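Local coordinates for sensory box/GGDEF family protein (PDB 4YME) that probably takes part in cyclic di-GMP signalling at the cell membrane, this chain being its GGDEF domain, of the diguanylate cyclase family, at residues Leu106-Ala111 with Met123-Leu127; Leu34-Cys38 with Leu142-Asp147; Ala73-Ala77 with Val87-Ala91. Where two conformers were deposited one is given. Residues are numbered along the deposited sequence.

Interaction 1: Leu106-Ala111 with Met123-Leu127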
ATOM      1  N   LEU A 106      -4.146   5.248   6.844  1.00 21.23           N
ATOM      2  CA  LEU A 106      -2.990   5.255   5.954  1.00 20.53           C
ATOM      3  C   LEU A 106      -2.787   6.646   5.334  1.00 19.34           C
ATOM      4  O   LEU A 106      -1.661   7.162   5.284  1.00 18.93           O
ATOM      5  CB  LEU A 106      -3.122   4.187   4.857  1.00 21.02           C
ATOM      6  CG  LEU A 106      -3.031   2.737   5.361  1.00 22.14           C
ATOM      7  CD1 LEU A 106      -3.355   1.799   4.271  1.00 22.80           C
ATOM      8  CD2 LEU A 106      -1.660   2.470   6.037  1.00 23.82           C
ATOM      9  N   ILE A 107      -3.841   7.232   4.798  1.00 19.18           N
ATOM     10  CA  ILE A 107      -3.726   8.563   4.184  1.00 20.44           C
ATOM     11  C   ILE A 107      -3.186   9.569   5.245  1.00 20.38           C
ATOM     12  O   ILE A 107      -2.278  10.355   4.982  1.00 19.41           O
ATOM     13  CB  ILE A 107      -5.083   9.024   3.581  1.00 21.52           C
ATOM     14  CG1 ILE A 107      -5.392   8.191   2.332  1.00 23.54           C
ATOM     15  CG2 ILE A 107      -5.065  10.523   3.253  1.00 23.35           C
ATOM     16  CD1 ILE A 107      -6.778   8.266   1.918  1.00 26.62           C
ATOM     17  N   GLU A 108      -3.716   9.504   6.441  1.00 22.03           N
ATOM     18  CA  GLU A 108      -3.277  10.425   7.502  0.50 23.67           C
ATOM     19  C   GLU A 108      -1.796  10.241   7.834  1.00 23.22           C
ATOM     20  O   GLU A 108      -1.010  11.242   7.911  1.00 22.66           O
ATOM     21  CB  GLU A 108      -4.103  10.241   8.779  0.50 26.44           C
ATOM     22  CG  GLU A 108      -3.777  11.311   9.851  0.50 28.52           C
ATOM     23  CD  GLU A 108      -3.713  12.706   9.248  0.50 31.51           C
ATOM     24  OE1 GLU A 108      -4.694  13.083   8.557  0.50 34.35           O
ATOM     25  OE2 GLU A 108      -2.683  13.419   9.440  0.50 35.03           O
HETATM   26  N   MSE A 109      -1.395   8.991   7.968  1.00 21.35           N
HETATM   27  CA  MSE A 109      -0.011   8.741   8.363  0.70 22.84           C
HETATM   28  C   MSE A 109       0.983   9.111   7.278  1.00 20.72           C
HETATM   29  O   MSE A 109       2.099   9.494   7.593  1.00 21.00           O
HETATM   30  CB  MSE A 109       0.176   7.316   8.813  0.70 24.50           C
HETATM   31  CG  MSE A 109       0.281   6.290   7.707  0.70 25.94           C
HETATM   32 SE   MSE A 109       0.602   4.470   8.406  0.52 30.96          SE
HETATM   33  CE  MSE A 109      -0.461   4.793  10.077  0.70 31.04           C
ATOM     34  N   LEU A 110       0.588   9.021   6.016  1.00 18.95           N
ATOM     35  CA  LEU A 110       1.462   9.374   4.899  1.00 18.23           C
ATOM     36  C   LEU A 110       1.450  10.834   4.499  1.00 19.67           C
ATOM     37  O   LEU A 110       2.074  11.229   3.523  1.00 20.61           O
ATOM     38  CB  LEU A 110       1.173   8.471   3.706  1.00 18.25           C
ATOM     39  CG  LEU A 110       1.370   6.959   3.899  1.00 17.52           C
ATOM     40  CD1 LEU A 110       1.089   6.153   2.614  1.00 17.84           C
ATOM     41  CD2 LEU A 110       2.810   6.674   4.430  1.00 17.83           C
ATOM     42  N   ALA A 111       0.706  11.649   5.232  1.00 19.80           N
ATOM     43  CA  ALA A 111       0.574  13.027   4.879  1.00 19.31           C
ATOM     44  C   ALA A 111       1.768  13.868   5.342  1.00 19.58           C
ATOM     45  O   ALA A 111       2.098  14.872   4.690  1.00 20.18           O
ATOM     46  CB  ALA A 111      -0.712  13.568   5.464  1.00 21.36           C
HETATM   47  N   MSE A 123       5.201  14.866   1.290  1.00 25.73           N
HETATM   48  CA  MSE A 123       4.644  13.505   1.215  0.60 25.36           C
HETATM   49  C   MSE A 123       3.171  13.708   0.744  1.00 26.04           C
HETATM   50  O   MSE A 123       2.899  14.600  -0.051  1.00 32.71           O
HETATM   51  CB  MSE A 123       4.867  12.701   2.521  0.60 23.13           C
HETATM   52  CG  MSE A 123       6.311  12.286   2.870  0.60 22.17           C
HETATM   53 SE   MSE A 123       6.958  10.426   2.498  0.40 19.86          SE
HETATM   54  CE  MSE A 123       5.704   9.415   3.584  0.60 21.64           C
ATOM     55  N   GLY A 124       2.216  12.896   1.191  1.00 24.43           N
ATOM     56  CA  GLY A 124       0.877  12.891   0.646  1.00 23.59           C
ATOM     57  C   GLY A 124       0.750  11.675  -0.248  1.00 21.83           C
ATOM     58  O   GLY A 124       1.634  11.381  -1.008  1.00 22.51           O
ATOM     59  N   SER A 125      -0.376  11.001  -0.159  1.00 21.10           N
ATOM     60  CA  SER A 125      -0.605   9.787  -0.932  1.00 21.10           C
ATOM     61  C   SER A 125      -2.020   9.733  -1.489  1.00 20.32           C
ATOM     62  O   SER A 125      -2.927  10.459  -1.010  1.00 23.10           O
ATOM     63  CB  SER A 125      -0.427   8.613   0.002  1.00 21.74           C
ATOM     64  OG  SER A 125      -1.393   8.605   1.053  1.00 23.47           O
ATOM     65  N   SER A 126      -2.200   8.852  -2.457  1.00 19.21           N
ATOM     66  CA  SER A 126      -3.491   8.490  -2.999  1.00 19.56           C
ATOM     67  C   SER A 126      -3.645   7.006  -2.902  1.00 18.90           C
ATOM     68  O   SER A 126      -2.625   6.302  -2.897  1.00 17.87           O
ATOM     69  CB  SER A 126      -3.574   8.908  -4.444  1.00 21.83           C
ATOM     70  OG  SER A 126      -3.506  10.318  -4.581  1.00 22.91           O
ATOM     71  N   LEU A 127      -4.848   6.508  -2.774  1.00 18.67           N
ATOM     72  CA  LEU A 127      -5.060   5.091  -2.630  1.00 19.79           C
ATOM     73  C   LEU A 127      -6.328   4.602  -3.273  1.00 18.86           C
ATOM     74  O   LEU A 127      -7.293   5.395  -3.477  1.00 20.05           O
ATOM     75  CB  LEU A 127      -4.898   4.605  -1.219  1.00 23.74           C
ATOM     76  CG  LEU A 127      -5.764   5.042  -0.127  1.00 24.51           C
ATOM     77  CD1 LEU A 127      -7.107   4.373  -0.205  1.00 26.32           C
ATOM     78  CD2 LEU A 127      -5.077   4.604   1.178  1.00 24.28           C
TER
HETATM   79  O   HOH W   1      -1.568  11.164   2.497  1.00 23.62           O
HETATM   80  O   HOH W   2       3.819  16.652   3.151  1.00 26.06           O
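In this helix-on-sheet packing of the ferredoxin-like GGDEF domain, the C-terminal end of helix 95-109 settles onto edge strand 125-131, the small hairpin of 114-116 and 119-121 lying in the connection between them. Three inward side chains of 123-127 form the bumps. Leu127 sets its CD2 against Leu106 CB (4.2 Å) and Ile107 CG1 (3.8 Å), and the short Ser125 occupies a shallow hollow, its OG 3.9 Å from Ile107 CA and 3.7 Å from Leu110 CB. Selenomethionine Met123 packs its CB 3.3 Å from Leu110 O and its CE 4.1 Å from Leu110 CD2. Between these bumps Gly124, with phi +104°, is flat: a CB here would collide with the preceding carbonyl. Gly124 N donates to Leu110 O (2.9 Å). Two waters bridge the backbones, Ile107 O to Ser125 N and Ala111 O to Met123 N. Beyond the pair, Leu106 and Leu110 lie on Ile37 and Ile39 of strand 33-41, while Leu106 reaches Leu67 and Met123 reaches Thr63 and Arg66 of helix 53-70.

Interaction 2: Leu34-Cys38 with Leu142-Asp147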
ATOM      1  N   LEU A  34     -11.039  -9.526   3.663  1.00 18.85           N
ATOM      2  CA  LEU A  34      -9.779  -9.336   2.974  1.00 17.94           C
ATOM      3  C   LEU A  34      -9.919  -8.174   1.991  1.00 16.71           C
ATOM      4  O   LEU A  34     -10.835  -8.172   1.164  1.00 17.31           O
ATOM      5  CB  LEU A  34      -9.419 -10.607   2.217  1.00 18.67           C
ATOM      6  CG  LEU A  34      -8.231 -10.583   1.273  1.00 19.67           C
ATOM      7  CD1 LEU A  34      -7.033 -10.302   2.012  1.00 19.95           C
ATOM      8  CD2 LEU A  34      -8.201 -11.950   0.466  1.00 20.53           C
ATOM      9  N   ALA A  35      -9.009  -7.223   2.091  1.00 16.79           N
ATOM     10  CA  ALA A  35      -8.966  -6.020   1.221  1.00 16.12           C
ATOM     11  C   ALA A  35      -7.564  -5.784   0.727  1.00 15.63           C
ATOM     12  O   ALA A  35      -6.575  -6.101   1.449  1.00 15.88           O
ATOM     13  CB  ALA A  35      -9.416  -4.791   1.959  1.00 17.01           C
ATOM     14  N   VAL A  36      -7.457  -5.262  -0.482  1.00 15.34           N
ATOM     15  CA  VAL A  36      -6.166  -4.899  -1.082  1.00 15.39           C
ATOM     16  C   VAL A  36      -6.201  -3.417  -1.340  1.00 15.44           C
ATOM     17  O   VAL A  36      -7.086  -2.927  -2.043  1.00 15.89           O
ATOM     18  CB  VAL A  36      -5.893  -5.692  -2.346  1.00 15.78           C
ATOM     19  CG1 VAL A  36      -4.637  -5.262  -3.046  1.00 16.75           C
ATOM     20  CG2 VAL A  36      -5.930  -7.239  -1.985  1.00 16.20           C
ATOM     21  N   ILE A  37      -5.180  -2.728  -0.858  1.00 15.48           N
ATOM     22  CA  ILE A  37      -5.061  -1.298  -0.923  1.00 15.82           C
ATOM     23  C   ILE A  37      -3.829  -0.948  -1.697  1.00 16.17           C
ATOM     24  O   ILE A  37      -2.725  -1.291  -1.268  1.00 16.15           O
ATOM     25  CB  ILE A  37      -5.019  -0.676   0.457  1.00 17.43           C
ATOM     26  CG1 ILE A  37      -6.253  -1.055   1.263  1.00 18.80           C
ATOM     27  CG2 ILE A  37      -4.888   0.825   0.354  1.00 18.88           C
ATOM     28  CD1 ILE A  37      -6.232  -0.754   2.721  1.00 20.94           C
ATOM     29  N   CYS A  38      -3.996  -0.271  -2.820  1.00 16.27           N
ATOM     30  CA  CYS A  38      -2.883   0.211  -3.621  0.50 17.70           C
ATOM     31  C   CYS A  38      -2.634   1.692  -3.330  1.00 17.35           C
ATOM     32  O   CYS A  38      -3.568   2.485  -3.321  1.00 18.31           O
ATOM     33  CB  CYS A  38      -3.235  -0.035  -5.092  0.50 18.74           C
ATOM     34  SG  CYS A  38      -1.962   0.328  -6.312  0.50 21.96           S
ATOM     35  N   LEU A 142      -7.543  -9.104  -7.779  1.00 18.95           N
ATOM     36  CA  LEU A 142      -7.575  -8.049  -6.758  1.00 18.82           C
ATOM     37  C   LEU A 142      -6.494  -6.988  -6.988  1.00 19.75           C
ATOM     38  O   LEU A 142      -6.757  -5.798  -6.736  1.00 20.02           O
ATOM     39  CB  LEU A 142      -7.363  -8.633  -5.376  1.00 18.10           C
ATOM     40  CG  LEU A 142      -8.566  -9.441  -4.891  1.00 18.31           C
ATOM     41  CD1 LEU A 142      -8.250 -10.263  -3.651  1.00 18.12           C
ATOM     42  CD2 LEU A 142      -9.774  -8.553  -4.619  1.00 18.58           C
HETATM   43  N   MSE A 143      -5.301  -7.421  -7.369  1.00 20.91           N
HETATM   44  CA  MSE A 143      -4.152  -6.518  -7.694  0.50 23.15           C
HETATM   45  C   MSE A 143      -4.526  -5.529  -8.731  1.00 23.36           C
HETATM   46  O   MSE A 143      -4.275  -4.289  -8.614  1.00 24.64           O
HETATM   47  CB  MSE A 143      -3.017  -7.317  -8.350  0.50 25.03           C
HETATM   48  CG  MSE A 143      -2.208  -8.063  -7.420  0.50 25.74           C
HETATM   49 SE   MSE A 143      -1.874  -6.853  -5.976  0.38 30.42          SE
HETATM   50  CE  MSE A 143      -0.282  -6.033  -6.673  0.50 28.67           C
ATOM     51  N   ALA A 144      -5.048  -6.070  -9.836  1.00 22.27           N
ATOM     52  CA  ALA A 144      -5.399  -5.267 -11.007  1.00 23.92           C
ATOM     53  C   ALA A 144      -6.507  -4.294 -10.686  1.00 23.82           C
ATOM     54  O   ALA A 144      -6.456  -3.113 -11.082  1.00 25.27           O
ATOM     55  CB  ALA A 144      -5.812  -6.130 -12.148  1.00 24.23           C
ATOM     56  N   ASN A 145      -7.531  -4.781 -10.005  1.00 21.93           N
ATOM     57  CA  ASN A 145      -8.708  -3.976  -9.636  0.60 21.81           C
ATOM     58  C   ASN A 145      -8.304  -2.882  -8.670  1.00 21.75           C
ATOM     59  O   ASN A 145      -8.843  -1.762  -8.730  1.00 21.99           O
ATOM     60  CB  ASN A 145      -9.772  -4.809  -8.952  0.60 22.25           C
ATOM     61  CG  ASN A 145     -11.023  -4.022  -8.720  0.60 24.29           C
ATOM     62  OD1 ASN A 145     -11.189  -3.385  -7.678  0.60 25.50           O
ATOM     63  ND2 ASN A 145     -11.883  -4.000  -9.711  0.60 25.68           N
ATOM     64  N   ALA A 146      -7.349  -3.160  -7.780  1.00 21.18           N
ATOM     65  CA  ALA A 146      -6.927  -2.111  -6.826  1.00 21.37           C
ATOM     66  C   ALA A 146      -6.149  -1.038  -7.548  1.00 22.28           C
ATOM     67  O   ALA A 146      -6.248   0.124  -7.185  1.00 21.38           O
ATOM     68  CB  ALA A 146      -6.103  -2.704  -5.669  1.00 21.06           C
ATOM     69  N   ASP A 147      -5.406  -1.414  -8.570  1.00 23.60           N
ATOM     70  CA  ASP A 147      -4.641  -0.437  -9.363  1.00 25.92           C
ATOM     71  C   ASP A 147      -5.610   0.453 -10.176  1.00 24.85           C
ATOM     72  O   ASP A 147      -5.418   1.694 -10.290  1.00 23.58           O
ATOM     73  CB  ASP A 147      -3.692  -1.220 -10.278  1.00 28.65           C
ATOM     74  CG  ASP A 147      -2.624  -0.355 -10.914  1.00 31.78           C
ATOM     75  OD1 ASP A 147      -1.917   0.379 -10.153  1.00 35.08           O
ATOM     76  OD2 ASP A 147      -2.454  -0.474 -12.156  1.00 35.67           O
TER
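This is apolar helix-on-sheet packing in the buried core: helix 139-156, the last of the chain, lies across strand 33-41, an inner strand of the four-stranded antiparallel sheet in this ferredoxin-like fold. The segment axes approach to 7.7 Å and cross at -47°. Leu34, Val36 and Cys38, two residues apart, share the sheet face that meets the helix, while Ala35 and Ile37 point away from it. Val36 is at the middle of the contact: its CG2 lies 3.9 Å from Leu142 CB, its CG1 3.9 Å from Ala146 CB and 4.3 Å from SE of selenomethionine Met143. Leu142 and Ala146, one helical turn apart, point at the strand. Because Ala146 is so small, the backbones come close there, with its CA 5.7 Å from Cys38 CA and its CB 4.0 Å from Cys38 CB. At the ends of the contact, Leu34 CD2 touches Leu142 CD1 (4.4 Å) and Cys38 SG lies 3.8 Å from Asp147 OD1. Helix 13-30 packs beside this site, with Leu20 on Val36 and Leu16 on Met143. No hydrogen bond joins the two segments; the strand backbone instead pairs with its sheet neighbours, as Val36 does with Ser130 and Ala35 with Gln89. The contact therefore depends on burial and close fit, with a carboxylate, Asp147, at its exposed edge, close also to the like charge of Glu84.

Interaction 3: Ala73-Ala77 with Val87-Ala91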
ATOM      1  N   ALA A  73       0.903  -8.321  11.362  1.00 22.44           N
ATOM      2  CA  ALA A  73       0.347  -9.654  11.016  1.00 22.17           C
ATOM      3  C   ALA A  73      -1.024  -9.810  11.680  1.00 20.41           C
ATOM      4  O   ALA A  73      -1.214  -9.449  12.853  1.00 21.71           O
ATOM      5  CB  ALA A  73       1.307 -10.798  11.427  1.00 22.65           C
ATOM      6  N   PRO A  74      -2.026 -10.293  10.944  1.00 18.99           N
ATOM      7  CA  PRO A  74      -1.903 -11.017   9.679  1.00 18.34           C
ATOM      8  C   PRO A  74      -1.916 -10.156   8.397  1.00 17.11           C
ATOM      9  O   PRO A  74      -1.811 -10.693   7.290  1.00 17.50           O
ATOM     10  CB  PRO A  74      -3.173 -11.903   9.689  1.00 18.14           C
ATOM     11  CG  PRO A  74      -4.169 -11.083  10.462  1.00 18.88           C
ATOM     12  CD  PRO A  74      -3.384 -10.429  11.529  1.00 19.28           C
ATOM     13  N   SER A  75      -2.050  -8.845   8.568  1.00 17.53           N
ATOM     14  CA  SER A  75      -1.983  -7.928   7.427  1.00 16.32           C
ATOM     15  C   SER A  75      -0.512  -7.781   7.041  1.00 17.75           C
ATOM     16  O   SER A  75       0.402  -8.096   7.808  1.00 17.90           O
ATOM     17  CB  SER A  75      -2.639  -6.609   7.814  1.00 16.41           C
ATOM     18  OG  SER A  75      -4.002  -6.828   8.101  1.00 17.65           O
ATOM     19  N   PHE A  76      -0.270  -7.261   5.839  1.00 15.83           N
ATOM     20  CA  PHE A  76       1.103  -7.138   5.354  1.00 16.23           C
ATOM     21  C   PHE A  76       1.199  -6.070   4.277  1.00 15.58           C
ATOM     22  O   PHE A  76       0.208  -5.676   3.663  1.00 15.69           O
ATOM     23  CB  PHE A  76       1.649  -8.501   4.860  1.00 17.12           C
ATOM     24  CG  PHE A  76       0.725  -9.270   3.944  1.00 17.54           C
ATOM     25  CD1 PHE A  76      -0.249 -10.098   4.466  1.00 17.44           C
ATOM     26  CD2 PHE A  76       0.884  -9.238   2.555  1.00 18.70           C
ATOM     27  CE1 PHE A  76      -1.098 -10.834   3.653  1.00 18.27           C
ATOM     28  CE2 PHE A  76       0.070 -10.011   1.771  1.00 18.15           C
ATOM     29  CZ  PHE A  76      -0.917 -10.809   2.326  1.00 18.40           C
ATOM     30  N   ALA A  77       2.423  -5.623   4.041  1.00 15.46           N
ATOM     31  CA  ALA A  77       2.733  -4.515   3.125  1.00 15.69           C
ATOM     32  C   ALA A  77       3.872  -4.879   2.220  1.00 15.15           C
ATOM     33  O   ALA A  77       4.803  -5.594   2.608  1.00 15.37           O
ATOM     34  CB  ALA A  77       3.023  -3.286   3.866  1.00 16.20           C
ATOM     35  N   VAL A  87      -0.995  -2.642   0.556  1.00 14.76           N
ATOM     36  CA  VAL A  87      -1.291  -3.190   1.873  1.00 14.60           C
ATOM     37  C   VAL A  87      -2.414  -4.173   1.724  1.00 15.09           C
ATOM     38  O   VAL A  87      -3.432  -3.902   1.070  1.00 16.30           O
ATOM     39  CB  VAL A  87      -1.688  -2.088   2.881  1.00 15.45           C
ATOM     40  CG1 VAL A  87      -2.227  -2.704   4.138  1.00 17.40           C
ATOM     41  CG2 VAL A  87      -0.508  -1.144   3.136  1.00 15.98           C
ATOM     42  N   VAL A  88      -2.222  -5.361   2.282  1.00 13.57           N
ATOM     43  CA  VAL A  88      -3.265  -6.365   2.365  1.00 14.53           C
ATOM     44  C   VAL A  88      -3.766  -6.449   3.780  1.00 14.91           C
ATOM     45  O   VAL A  88      -3.002  -6.716   4.699  1.00 14.74           O
ATOM     46  CB  VAL A  88      -2.777  -7.739   1.844  1.00 14.20           C
ATOM     47  CG1 VAL A  88      -3.871  -8.784   2.026  1.00 15.47           C
ATOM     48  CG2 VAL A  88      -2.276  -7.666   0.423  1.00 15.57           C
ATOM     49  N   GLN A  89      -5.071  -6.192   3.939  1.00 15.26           N
ATOM     50  CA  GLN A  89      -5.716  -6.181   5.248  1.00 16.12           C
ATOM     51  C   GLN A  89      -6.552  -7.448   5.409  1.00 16.41           C
ATOM     52  O   GLN A  89      -7.424  -7.730   4.614  1.00 16.46           O
ATOM     53  CB  GLN A  89      -6.664  -4.986   5.329  1.00 18.34           C
ATOM     54  CG  GLN A  89      -7.327  -4.926   6.685  1.00 20.60           C
ATOM     55  CD  GLN A  89      -8.521  -3.960   6.676  1.00 20.56           C
ATOM     56  OE1 GLN A  89      -9.363  -3.977   5.748  1.00 23.29           O
ATOM     57  NE2 GLN A  89      -8.591  -3.155   7.684  1.00 23.45           N
ATOM     58  N   ILE A  90      -6.248  -8.197   6.475  1.00 16.44           N
ATOM     59  CA  ILE A  90      -7.103  -9.279   6.947  1.00 17.32           C
ATOM     60  C   ILE A  90      -7.695  -8.838   8.274  1.00 18.86           C
ATOM     61  O   ILE A  90      -6.980  -8.515   9.208  1.00 19.04           O
ATOM     62  CB  ILE A  90      -6.322 -10.576   7.137  1.00 17.17           C
ATOM     63  CG1 ILE A  90      -5.797 -11.119   5.821  1.00 18.12           C
ATOM     64  CG2 ILE A  90      -7.232 -11.642   7.754  1.00 18.01           C
ATOM     65  CD1 ILE A  90      -4.791 -12.278   5.902  1.00 19.75           C
ATOM     66  N   ALA A  91      -9.018  -8.869   8.350  1.00 22.31           N
ATOM     67  CA  ALA A  91      -9.704  -8.298   9.520  1.00 24.24           C
ATOM     68  C   ALA A  91     -11.069  -8.937   9.697  1.00 28.52           C
ATOM     69  O   ALA A  91     -11.356  -9.928   9.074  1.00 25.84           O
ATOM     70  CB  ALA A  91      -9.834  -6.802   9.356  1.00 24.50           C
TER
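Strands 76-81 and 84-91 form the antiparallel hairpin whose connecting turn carries the GGDEF signature; these residues lie at its open end. Phe76 and Val88 are a hydrogen-bonded pair, Phe76 N giving to Val88 O (3.0 Å) and Val88 N to Phe76 O (2.8 Å). With chi1 at 47° (p), Phe76 folds its ring back over its partner: Val88 CB sits 3.8 Å from the ring centroid, 19° off the normal, a CH-pi contact, and Val88 CG2 is 3.6 Å from Phe76 CE2. Arg19 adds a cation-pi interaction with the same ring. On the other sheet face, the non-hydrogen-bonded pair Ala77 and Val87 meet at 4.2 Å, CB to CG2. Before Phe76 the ladder changes character. Pro74 follows a cis peptide bond and has no NH to give; its CG packs 4.0 Å from Ile90 CB. The m rotamer of Ser75 (chi1 -63°) brings its OG within 3.1 Å of Ile90 N, which donates to it. Gln89 points away, its NE2 bonding Val98 O. A side-chain hydroxyl thus serves Ile90 N where the backbone pairing stops, and apolar contacts of Phe76 with Val88 and Pro74 with Ile90 accompany it on the same side.

All three interactions meet at the central sheet. Strand 33-41 of interaction 2 lies between the strands of the others: it pairs with 84-91 of interaction 3, Ile37 O to Val87 N and Ala35 O to Gln89 N both 2.9 Å (probable hydrogen bonds), and on its other edge neighbours 125-131, where Leu127 CB is 3.3 Å from Cys38 O. The helices of interactions 1 and 2 cover opposite faces; Leu106 CD1 of interaction 1 reaches Ile37 CD1 (4.1 Å) and Val87 CG2 (4.2 Å). Centres of interactions 2 and 3 are about 12 Å apart, and that of interaction 1 about 17 Å from each. Interaction 3 belongs to the hairpin bearing the GGDEF turn, the probable nucleotide-binding site as in relatives.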